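Long-range contacts in GlcNAc-alpha-1,4-Gal-releasing endo-beta-galactosidase (PDB 1UPS), which probably hydrolyses internal beta-galactosidic linkages of glycans to release GlcNAc-alpha-1,4-Gal, and is a calcium-binding member of glycoside hydrolase family 16: residues Y52-C57 with A97-D102; A147-G152 with I249-T254. All blocks are in the same frame, centred on the assembly; numbering follows the deposited sequence.

Interaction 1: Y52-C57 with A97-D102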
loop_
_atom_site.group_PDB
_atom_site.type_symbol
_atom_site.label_atom_id
_atom_site.label_comp_id
_atom_site.label_asym_id
_atom_site.label_seq_id
_atom_site.Cartn_x
_atom_site.Cartn_y
_atom_site.Cartn_z
ATOM N N TYR A 52 19.248 -13.498 0.476
ATOM C CA TYR A 52 18.741 -12.218 0.937
ATOM C C TYR A 52 19.859 -11.168 0.767
ATOM O O TYR A 52 20.906 -11.285 1.398
ATOM C CB TYR A 52 18.296 -12.356 2.414
ATOM C CG TYR A 52 17.702 -11.096 3.034
ATOM C CD1 TYR A 52 17.021 -10.156 2.251
ATOM C CD2 TYR A 52 17.813 -10.858 4.408
ATOM C CE1 TYR A 52 16.479 -8.975 2.837
ATOM C CE2 TYR A 52 17.271 -9.704 5.003
ATOM C CZ TYR A 52 16.610 -8.771 4.208
ATOM O OH TYR A 52 16.106 -7.627 4.798
ATOM N N LEU A 53 19.651 -10.170 -0.102
ATOM C CA LEU A 53 20.623 -9.055 -0.290
ATOM C C LEU A 53 22.103 -9.464 -0.105
ATOM O O LEU A 53 22.824 -8.872 0.706
ATOM C CB LEU A 53 20.279 -7.860 0.615
ATOM C CG LEU A 53 18.856 -7.308 0.464
ATOM C CD1 LEU A 53 18.521 -6.325 1.601
ATOM C CD2 LEU A 53 18.664 -6.641 -0.907
ATOM N N PRO A 54 22.548 -10.473 -0.860
ATOM C CA PRO A 54 23.865 -11.091 -0.607
ATOM C C PRO A 54 25.070 -10.161 -0.811
ATOM O O PRO A 54 26.142 -10.448 -0.267
ATOM C CB PRO A 54 23.892 -12.277 -1.572
ATOM C CG PRO A 54 22.932 -11.897 -2.689
ATOM C CD PRO A 54 21.835 -11.123 -1.979
ATOM N N HIS A 55 24.892 -9.060 -1.537
ATOM C CA HIS A 55 25.971 -8.075 -1.722
ATOM C C HIS A 55 26.418 -7.380 -0.429
ATOM O O HIS A 55 27.518 -6.797 -0.390
ATOM C CB HIS A 55 25.562 -7.023 -2.750
ATOM C CG HIS A 55 24.235 -6.393 -2.468
ATOM N ND1 HIS A 55 23.044 -7.043 -2.696
ATOM C CD2 HIS A 55 23.913 -5.183 -1.955
ATOM C CE1 HIS A 55 22.039 -6.255 -2.356
ATOM N NE2 HIS A 55 22.537 -5.118 -1.903
ATOM N N TRP A 56 25.599 -7.427 0.630
ATOM C CA TRP A 56 25.998 -6.795 1.902
ATOM C C TRP A 56 26.913 -7.675 2.757
ATOM O O TRP A 56 27.526 -7.188 3.692
ATOM C CB TRP A 56 24.799 -6.336 2.748
ATOM C CG TRP A 56 23.934 -5.308 2.064
ATOM C CD1 TRP A 56 22.568 -5.335 1.945
ATOM C CD2 TRP A 56 24.374 -4.113 1.404
ATOM N NE1 TRP A 56 22.136 -4.232 1.248
ATOM C CE2 TRP A 56 23.220 -3.463 0.901
ATOM C CE3 TRP A 56 25.638 -3.522 1.176
ATOM C CZ2 TRP A 56 23.283 -2.267 0.167
ATOM C CZ3 TRP A 56 25.708 -2.318 0.465
ATOM C CH2 TRP A 56 24.524 -1.705 -0.045
ATOM N N CYS A 57 27.026 -8.956 2.422
ATOM C CA CYS A 57 27.629 -9.919 3.337
ATOM C C CYS A 57 28.951 -10.445 2.788
ATOM O O CYS A 57 29.014 -10.889 1.639
ATOM C CB CYS A 57 26.644 -11.060 3.575
ATOM S SG CYS A 57 24.925 -10.490 3.747
ATOM N N ALA A 97 14.757 -15.541 2.661
ATOM C CA ALA A 97 14.246 -14.655 1.590
ATOM C C ALA A 97 14.452 -15.200 0.173
ATOM O O ALA A 97 15.455 -15.884 -0.107
ATOM C CB ALA A 97 14.928 -13.265 1.695
ATOM N N ILE A 98 13.520 -14.858 -0.723
ATOM C CA ILE A 98 13.805 -14.939 -2.154
ATOM C C ILE A 98 13.688 -13.542 -2.746
ATOM O O ILE A 98 12.945 -12.694 -2.214
ATOM C CB ILE A 98 12.909 -15.978 -2.892
ATOM C CG1 ILE A 98 11.417 -15.577 -2.868
ATOM C CG2 ILE A 98 13.124 -17.374 -2.288
ATOM C CD1 ILE A 98 10.531 -16.380 -3.841
ATOM N N MET A 99 14.430 -13.288 -3.829
ATOM C CA MET A 99 14.365 -11.975 -4.475
ATOM C C MET A 99 14.277 -12.146 -5.972
ATOM O O MET A 99 14.832 -13.094 -6.497
ATOM C CB MET A 99 15.609 -11.140 -4.157
ATOM C CG MET A 99 16.017 -11.098 -2.680
ATOM S SD MET A 99 17.117 -9.727 -2.298
ATOM C CE MET A 99 18.536 -10.114 -3.433
ATOM N N SER A 100 13.588 -11.226 -6.652
ATOM C CA SER A 100 13.453 -11.277 -8.119
ATOM C C SER A 100 14.605 -10.575 -8.874
ATOM O O SER A 100 14.469 -10.235 -10.052
ATOM C CB SER A 100 12.095 -10.698 -8.554
ATOM O OG SER A 100 12.096 -9.275 -8.470
ATOM N N PHE A 101 15.736 -10.384 -8.200
ATOM C CA PHE A 101 16.899 -9.684 -8.772
ATOM C C PHE A 101 18.131 -10.020 -7.926
ATOM O O PHE A 101 18.022 -10.597 -6.827
ATOM C CB PHE A 101 16.677 -8.160 -8.737
ATOM C CG PHE A 101 16.551 -7.625 -7.337
ATOM C CD1 PHE A 101 15.322 -7.669 -6.677
ATOM C CD2 PHE A 101 17.681 -7.172 -6.649
ATOM C CE1 PHE A 101 15.215 -7.238 -5.340
ATOM C CE2 PHE A 101 17.586 -6.728 -5.318
ATOM C CZ PHE A 101 16.342 -6.765 -4.666
ATOM N N ASP A 102 19.297 -9.643 -8.437
ATOM C CA ASP A 102 20.552 -9.748 -7.696
ATOM C C ASP A 102 21.406 -8.635 -8.270
ATOM O O ASP A 102 21.777 -8.686 -9.441
ATOM C CB ASP A 102 21.166 -11.129 -7.938
ATOM C CG ASP A 102 22.426 -11.384 -7.131
ATOM O OD1 ASP A 102 22.990 -12.506 -7.285
ATOM O OD2 ASP A 102 22.924 -10.564 -6.334
HETATM O O HOH W 1 21.660 -8.752 -4.656
#
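The thioether of Met99 fills the tight part of this contact. Its CG stands anti to the carbonyl carbon (chi1 -48°) and the chain then runs extended to SD, which faces the backbone N of Leu53; the bend at chi3 (-59°) turns CE toward Pro54. Leu53 N gives SD a weak hydrogen bond, long at 3.4 Å but fairly straight at 164°. CE meets Pro54 CD tip to tip at 3.7 Å, while the Leu53 side chain crosses the methionine at about a right angle with CD2 3.7 Å from SD. Two residues back along the strand, Ala97 CB packs on Tyr52 CB at 3.6 Å; the tyrosine runs on past it to hydrogen-bond Tyr253 through its OH.

Toward Asp102, on the short strand 101-102, the fit loosens. Pro54 CG comes no nearer than 3.9 Å to Asp102 OD2, and a water bridges the gap, donating to Asp102 OD2 at 2.8 Å and lying 2.9 Å from His55 ND1. Arg118 forms a salt bridge with the same OD2. Apolar packing and one weak N-H...S bond thus hold the loop to edge strand 94-99, whereas the partly exposed carboxylate, satisfied by Arg118 and water, probably stays charged.

Interaction 2: A147-G152 with I249-T254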
loop_
_atom_site.group_PDB
_atom_site.type_symbol
_atom_site.label_atom_id
_atom_site.label_comp_id
_atom_site.label_asym_id
_atom_site.label_seq_id
_atom_site.Cartn_x
_atom_site.Cartn_y
_atom_site.Cartn_z
ATOM N N ALA A 147 7.150 -10.584 5.073
ATOM C CA ALA A 147 7.128 -9.384 4.242
ATOM C C ALA A 147 7.087 -9.679 2.747
ATOM O O ALA A 147 7.780 -10.584 2.256
ATOM C CB ALA A 147 8.325 -8.481 4.577
ATOM N N TRP A 148 6.248 -8.909 2.051
ATOM C CA TRP A 148 6.249 -8.853 0.599
ATOM C C TRP A 148 6.537 -7.397 0.318
ATOM O O TRP A 148 5.764 -6.510 0.728
ATOM C CB TRP A 148 4.878 -9.223 0.055
ATOM C CG TRP A 148 4.704 -8.994 -1.435
ATOM C CD1 TRP A 148 5.670 -9.002 -2.416
ATOM C CD2 TRP A 148 3.461 -8.756 -2.100
ATOM N NE1 TRP A 148 5.091 -8.739 -3.646
ATOM C CE2 TRP A 148 3.735 -8.617 -3.481
ATOM C CE3 TRP A 148 2.141 -8.638 -1.664
ATOM C CZ2 TRP A 148 2.730 -8.343 -4.427
ATOM C CZ3 TRP A 148 1.135 -8.376 -2.603
ATOM C CH2 TRP A 148 1.442 -8.222 -3.967
ATOM N N TRP A 149 7.676 -7.124 -0.311
ATOM C CA TRP A 149 8.072 -5.732 -0.500
ATOM C C TRP A 149 8.843 -5.521 -1.796
ATOM O O TRP A 149 9.317 -6.474 -2.417
ATOM C CB TRP A 149 8.890 -5.202 0.704
ATOM C CG TRP A 149 10.028 -6.073 1.235
ATOM C CD1 TRP A 149 9.954 -7.370 1.706
ATOM C CD2 TRP A 149 11.388 -5.646 1.455
ATOM N NE1 TRP A 149 11.193 -7.769 2.169
ATOM C CE2 TRP A 149 12.085 -6.729 2.035
ATOM C CE3 TRP A 149 12.087 -4.446 1.199
ATOM C CZ2 TRP A 149 13.460 -6.668 2.363
ATOM C CZ3 TRP A 149 13.465 -4.382 1.535
ATOM C CH2 TRP A 149 14.124 -5.495 2.110
ATOM N N MET A 150 8.954 -4.257 -2.199
ATOM C CA MET A 150 9.602 -3.908 -3.455
ATOM C C MET A 150 10.568 -2.774 -3.186
ATOM O O MET A 150 10.323 -1.951 -2.315
ATOM C CB MET A 150 8.560 -3.497 -4.505
ATOM C CG MET A 150 7.560 -4.653 -4.801
ATOM S SD MET A 150 6.301 -4.198 -6.032
ATOM C CE MET A 150 7.372 -4.098 -7.470
ATOM N N VAL A 151 11.681 -2.784 -3.920
ATOM C CA VAL A 151 12.712 -1.765 -3.779
ATOM C C VAL A 151 13.128 -1.273 -5.155
ATOM O O VAL A 151 13.128 -2.040 -6.118
ATOM C CB VAL A 151 13.956 -2.297 -2.999
ATOM C CG1 VAL A 151 13.592 -2.588 -1.536
ATOM C CG2 VAL A 151 14.569 -3.563 -3.664
ATOM N N GLY A 152 13.470 0.009 -5.246
ATOM C CA GLY A 152 13.986 0.567 -6.479
ATOM C C GLY A 152 15.249 -0.156 -6.909
ATOM O O GLY A 152 16.062 -0.596 -6.076
ATOM N N ILE A 249 10.961 -8.664 -3.146
ATOM C CA ILE A 249 11.487 -9.573 -2.121
ATOM C C ILE A 249 10.312 -10.202 -1.389
ATOM O O ILE A 249 9.351 -9.507 -1.041
ATOM C CB ILE A 249 12.382 -8.789 -1.101
ATOM C CG1 ILE A 249 13.512 -8.036 -1.847
ATOM C CG2 ILE A 249 12.883 -9.748 0.023
ATOM C CD1 ILE A 249 14.412 -7.178 -0.937
ATOM N N LEU A 250 10.388 -11.517 -1.162
ATOM C CA LEU A 250 9.416 -12.209 -0.332
ATOM C C LEU A 250 10.214 -12.914 0.761
ATOM O O LEU A 250 11.083 -13.733 0.465
ATOM C CB LEU A 250 8.630 -13.250 -1.162
ATOM C CG LEU A 250 7.531 -12.685 -2.051
ATOM C CD1 LEU A 250 7.166 -13.712 -3.184
ATOM C CD2 LEU A 250 6.313 -12.318 -1.228
ATOM N N ASN A 251 9.934 -12.586 2.018
ATOM C CA ASN A 251 10.752 -13.116 3.107
ATOM C C ASN A 251 10.044 -13.170 4.456
ATOM O O ASN A 251 8.897 -12.717 4.605
ATOM C CB ASN A 251 12.174 -12.459 3.142
ATOM C CG ASN A 251 12.183 -10.989 3.553
ATOM O OD1 ASN A 251 11.187 -10.285 3.452
ATOM N ND2 ASN A 251 13.361 -10.515 4.010
ATOM N N ILE A 252 10.720 -13.788 5.419
ATOM C CA ILE A 252 10.191 -13.936 6.760
ATOM C C ILE A 252 11.347 -13.707 7.729
ATOM O O ILE A 252 12.484 -13.999 7.398
ATOM C CB ILE A 252 9.528 -15.327 6.927
ATOM C CG1 ILE A 252 8.856 -15.444 8.308
ATOM C CG2 ILE A 252 10.528 -16.486 6.611
ATOM C CD1 ILE A 252 7.825 -16.624 8.411
ATOM N N TYR A 253 11.046 -13.145 8.901
ATOM C CA TYR A 253 12.076 -12.722 9.839
ATOM C C TYR A 253 11.739 -13.176 11.245
ATOM O O TYR A 253 10.553 -13.319 11.609
ATOM C CB TYR A 253 12.060 -11.209 9.963
ATOM C CG TYR A 253 12.437 -10.400 8.775
ATOM C CD1 TYR A 253 11.504 -10.124 7.775
ATOM C CD2 TYR A 253 13.729 -9.840 8.671
ATOM C CE1 TYR A 253 11.852 -9.299 6.678
ATOM C CE2 TYR A 253 14.079 -9.029 7.577
ATOM C CZ TYR A 253 13.120 -8.769 6.587
ATOM O OH TYR A 253 13.437 -7.968 5.501
ATOM N N THR A 254 12.781 -13.357 12.053
ATOM C CA THR A 254 12.604 -13.266 13.508
ATOM C C THR A 254 13.867 -12.678 14.149
ATOM O O THR A 254 14.889 -12.549 13.470
ATOM C CB THR A 254 12.168 -14.621 14.126
ATOM O OG1 THR A 254 11.731 -14.409 15.492
ATOM C CG2 THR A 254 13.366 -15.603 14.225
#
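Four backbone hydrogen bonds zip these strands together in antiparallel register. Ala147 faces Asn251, and Trp149 faces Ile249, as hydrogen-bonded pairs; Trp148 and Leu250 form the non-hydrogen-bonded pair between them. The bond from Ile249 N to Trp149 O is short (2.8 Å) and almost straight, nearly along the C=O axis. By contrast, Ala147 N sits above the carbonyl plane of Asn251.

On the face that carries Trp149, the indole lies alongside Ile249. Ile249 CD1 makes a CH-pi contact over the six-membered ring, 3.6 Å from its centroid, and CG2 approaches NE1 at 3.4 Å. Trp149 holds the crowded first torsion (chi1 47°), with CG between N and the carbonyl carbon, and this swings NE1 across to Asn251. The indole N-H reaches Asn251 OD1 at 2.8 Å; OD1 lies close to the ring plane, but the donor is well above the amide carbonyl plane, and ring and amide are turned 34° apart.

These are neighbouring strands of one sheet of the GH16 beta-sandwich, the jelly-roll fold of the family. Leu250 CD2 touches Trp148 CD1 at 3.6 Å on the other face, where Trp148 also packs on Phe131 and Ile133 of strand 129-136, in the interior between the two sheets.

Beyond the first shell, the amide of Asn251 is kept from turning by its other branch: ND2 donates to Tyr253 OH at 3.0 Å, with the hydroxyl near the amide plane. That OH also hydrogen-bonds Tyr52 and rests 3.4 Å from Trp149 CZ2, the tyrosine crossing the indole at about a right angle. His107 meets the Trp149 ring edge-to-face, and His145 stacks on Tyr253.

In the fold
From the N terminus, the chain passes through strand 30-36 into the loop holding 52-57, then returns some 40 residues later along strand 94-99, where interaction 1 closes its loop. Only after that does 147-152 appear; interaction 2 closes a much longer excursion when strand 246-254 comes back beside it. The two loops therefore follow in series, neither nesting nor crossing. In space they meet: strand 246-254 lies between 94-99 and 145-152, so Ile98 N is hydrogen-bonded to Leu250 O, while Ala97 CB packs on Asn251 CB. Interaction 1 lays the loop against the sheet's outermost strand, and interaction 2 joins the next two strands inward.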